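Side-chain contact in hypothetical protein ST2348 (Sulfolobus tokodaii, PDB 2EF7), which is of unknown function but carries a pair of CBS domains, modules that in other proteins often bind adenosine-containing ligands: residues 78-83 with 87-92. Residues are numbered along the deposited sequence; the frame is centred on the assembly and turned at random.
Sequences ITIRED and TGALAL
Ile80 CD1 lies over one face of the Gly88–Ala89 peptide, 4.1 Å from Gly88 C and about as far from Ala89 N. Just before strand 80-81, Leu92 CD2 meets the oxygen end of the Thr79 carbonyl from above its plane, well tilted from it, and lies only 3.2 Å from Thr79 O. That is tight for a methyl against a carbonyl oxygen, a van der Waals touch with no hydrogen bond behind it. The same CD2 also meets Ile78 CG2 at 3.9 Å and Ile80 CD1 at 4.1 Å, so one branch of Leu92 serves three consecutive residues. The chi1 of Leu92, -147°, is twisted about 33° from anti, possibly in connection with this close approach to Thr79 O.

All this lies within the second CBS domain, in the beta-alpha-beta unit made by strand 80-81, helix 86-96 and strand 100-104. Ile80 is tied by backbone hydrogen bonds to Pro102 and Val104 of the parallel neighbouring strand, while its side chain reaches from the sheet to the helix. With CG1 anti to the backbone N (chi1 -171°), the chain runs toward the helix, and CG1 passes Ala89 CB at 4.3 Å. Ile78 crosses Leu92 at a slant, using its CG2 branch against both CG and CD2. Beyond the pair of segments, Val103 and Ile114 touch Ile80, and Leu101 packs on Ile78.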
ATOM      1  N   ILE A  78      -8.041 -13.555 -21.317  1.00 32.42           N
ATOM      2  CA  ILE A  78      -8.416 -13.825 -19.929  1.00 28.32           C
ATOM      3  C   ILE A  78      -9.323 -12.695 -19.426  1.00 28.57           C
ATOM      4  O   ILE A  78      -8.937 -11.526 -19.449  1.00 33.19           O
ATOM      5  CB  ILE A  78      -7.176 -13.912 -18.988  1.00 31.82           C
ATOM      6  CG1 ILE A  78      -6.019 -14.643 -19.672  1.00 37.08           C
ATOM      7  CG2 ILE A  78      -7.544 -14.653 -17.707  1.00 31.40           C
ATOM      8  CD1 ILE A  78      -6.351 -16.032 -20.154  1.00 37.39           C
ATOM      9  N   THR A  79     -10.523 -13.045 -18.976  1.00 18.13           N
ATOM     10  CA  THR A  79     -11.464 -12.058 -18.466  1.00 18.60           C
ATOM     11  C   THR A  79     -12.243 -12.646 -17.297  1.00 20.47           C
ATOM     12  O   THR A  79     -12.219 -13.860 -17.075  1.00 24.68           O
ATOM     13  CB  THR A  79     -12.513 -11.656 -19.521  1.00 26.10           C
ATOM     14  OG1 THR A  79     -13.352 -12.783 -19.793  1.00 28.83           O
ATOM     15  CG2 THR A  79     -11.851 -11.197 -20.816  1.00 32.19           C
ATOM     16  N   ILE A  80     -12.946 -11.780 -16.571  1.00 20.32           N
ATOM     17  CA  ILE A  80     -13.777 -12.196 -15.450  1.00 22.89           C
ATOM     18  C   ILE A  80     -15.115 -11.450 -15.548  1.00 29.61           C
ATOM     19  O   ILE A  80     -15.149 -10.267 -15.890  1.00 26.24           O
ATOM     20  CB  ILE A  80     -13.105 -11.870 -14.095  1.00 26.44           C
ATOM     21  CG1 ILE A  80     -13.896 -12.513 -12.953  1.00 23.45           C
ATOM     22  CG2 ILE A  80     -12.978 -10.364 -13.909  1.00 16.71           C
ATOM     23  CD1 ILE A  80     -13.658 -14.019 -12.831  1.00 29.92           C
ATOM     24  N   ARG A  81     -16.219 -12.142 -15.271  1.00 26.96           N
ATOM     25  CA  ARG A  81     -17.534 -11.502 -15.322  1.00 28.05           C
ATOM     26  C   ARG A  81     -17.719 -10.551 -14.144  1.00 28.35           C
ATOM     27  O   ARG A  81     -17.204 -10.795 -13.055  1.00 24.53           O
ATOM     28  CB  ARG A  81     -18.648 -12.552 -15.312  1.00 32.03           C
ATOM     29  CG  ARG A  81     -18.653 -13.455 -16.526  1.00 42.20           C
ATOM     30  CD  ARG A  81     -19.956 -14.224 -16.629  1.00 56.84           C
ATOM     31  NE  ARG A  81     -20.073 -14.912 -17.912  1.00 66.08           N
ATOM     32  CZ  ARG A  81     -21.160 -15.561 -18.318  1.00 69.37           C
ATOM     33  NH1 ARG A  81     -22.235 -15.614 -17.540  1.00 67.03           N
ATOM     34  NH2 ARG A  81     -21.172 -16.159 -19.504  1.00 68.04           N
ATOM     35  N   GLU A  82     -18.460  -9.469 -14.361  1.00 22.70           N
ATOM     36  CA  GLU A  82     -18.694  -8.487 -13.305  1.00 29.60           C
ATOM     37  C   GLU A  82     -19.529  -9.048 -12.160  1.00 29.69           C
ATOM     38  O   GLU A  82     -19.466  -8.548 -11.033  1.00 24.70           O
ATOM     39  CB  GLU A  82     -19.377  -7.237 -13.877  1.00 30.90           C
ATOM     40  CG  GLU A  82     -20.621  -7.525 -14.694  1.00 33.55           C
ATOM     41  CD  GLU A  82     -21.307  -6.256 -15.180  1.00 39.01           C
ATOM     42  OE1 GLU A  82     -20.689  -5.175 -15.094  1.00 35.03           O
ATOM     43  OE2 GLU A  82     -22.460  -6.342 -15.653  1.00 34.81           O
ATOM     44  N   ASP A  83     -20.310 -10.086 -12.448  1.00 26.89           N
ATOM     45  CA  ASP A  83     -21.133 -10.706 -11.414  1.00 34.72           C
ATOM     46  C   ASP A  83     -20.336 -11.700 -10.582  1.00 31.06           C
ATOM     47  O   ASP A  83     -20.862 -12.272  -9.643  1.00 29.44           O
ATOM     48  CB  ASP A  83     -22.343 -11.436 -12.022  1.00 36.30           C
ATOM     49  CG  ASP A  83     -23.414 -10.484 -12.509  1.00 49.82           C
ATOM     50  OD1 ASP A  83     -23.551  -9.388 -11.921  1.00 48.91           O
ATOM     51  OD2 ASP A  83     -24.133 -10.839 -13.467  1.00 60.40           O
ATOM     52  N   THR A  87     -13.186 -13.321  -4.887  1.00 25.33           N
ATOM     53  CA  THR A  87     -12.207 -14.400  -4.864  1.00 31.41           C
ATOM     54  C   THR A  87     -12.099 -15.121  -6.192  1.00 31.01           C
ATOM     55  O   THR A  87     -11.079 -15.739  -6.485  1.00 29.01           O
ATOM     56  CB  THR A  87     -12.518 -15.406  -3.747  1.00 30.81           C
ATOM     57  OG1 THR A  87     -13.825 -15.957  -3.929  1.00 37.24           O
ATOM     58  CG2 THR A  87     -12.454 -14.712  -2.408  1.00 35.34           C
ATOM     59  N   GLY A  88     -13.148 -15.038  -6.999  1.00 27.42           N
ATOM     60  CA  GLY A  88     -13.106 -15.668  -8.301  1.00 28.04           C
ATOM     61  C   GLY A  88     -12.068 -14.952  -9.144  1.00 24.22           C
ATOM     62  O   GLY A  88     -11.252 -15.581  -9.828  1.00 24.86           O
ATOM     63  N   ALA A  89     -12.104 -13.625  -9.102  1.00 24.59           N
ATOM     64  CA  ALA A  89     -11.142 -12.822  -9.844  1.00 30.95           C
ATOM     65  C   ALA A  89      -9.743 -13.146  -9.303  1.00 28.36           C
ATOM     66  O   ALA A  89      -8.779 -13.256 -10.061  1.00 30.08           O
ATOM     67  CB  ALA A  89     -11.450 -11.335  -9.665  1.00 24.03           C
ATOM     68  N   LEU A  90      -9.648 -13.309  -7.986  1.00 32.24           N
ATOM     69  CA  LEU A  90      -8.382 -13.631  -7.339  1.00 30.50           C
ATOM     70  C   LEU A  90      -7.826 -14.963  -7.834  1.00 28.09           C
ATOM     71  O   LEU A  90      -6.635 -15.087  -8.132  1.00 24.71           O
ATOM     72  CB  LEU A  90      -8.567 -13.713  -5.828  1.00 26.98           C
ATOM     73  CG  LEU A  90      -7.286 -14.020  -5.050  1.00 28.48           C
ATOM     74  CD1 LEU A  90      -6.235 -12.959  -5.323  1.00 25.26           C
ATOM     75  CD2 LEU A  90      -7.612 -14.078  -3.568  1.00 26.21           C
ATOM     76  N   ALA A  91      -8.686 -15.967  -7.910  1.00 24.82           N
ATOM     77  CA  ALA A  91      -8.239 -17.274  -8.356  1.00 25.17           C
ATOM     78  C   ALA A  91      -7.723 -17.211  -9.788  1.00 28.97           C
ATOM     79  O   ALA A  91      -6.755 -17.889 -10.127  1.00 29.06           O
ATOM     80  CB  ALA A  91      -9.366 -18.279  -8.244  1.00 20.31           C
ATOM     81  N   LEU A  92      -8.355 -16.384 -10.622  1.00 29.12           N
ATOM     82  CA  LEU A  92      -7.945 -16.264 -12.017  1.00 30.74           C
ATOM     83  C   LEU A  92      -6.611 -15.528 -12.125  1.00 28.05           C
ATOM     84  O   LEU A  92      -5.761 -15.891 -12.933  1.00 29.92           O
ATOM     85  CB  LEU A  92      -9.026 -15.537 -12.831  1.00 32.68           C
ATOM     86  CG  LEU A  92      -9.170 -15.969 -14.291  1.00 34.53           C
ATOM     87  CD1 LEU A  92      -9.441 -17.461 -14.344  1.00 37.97           C
ATOM     88  CD2 LEU A  92     -10.304 -15.213 -14.958  1.00 35.83           C
TER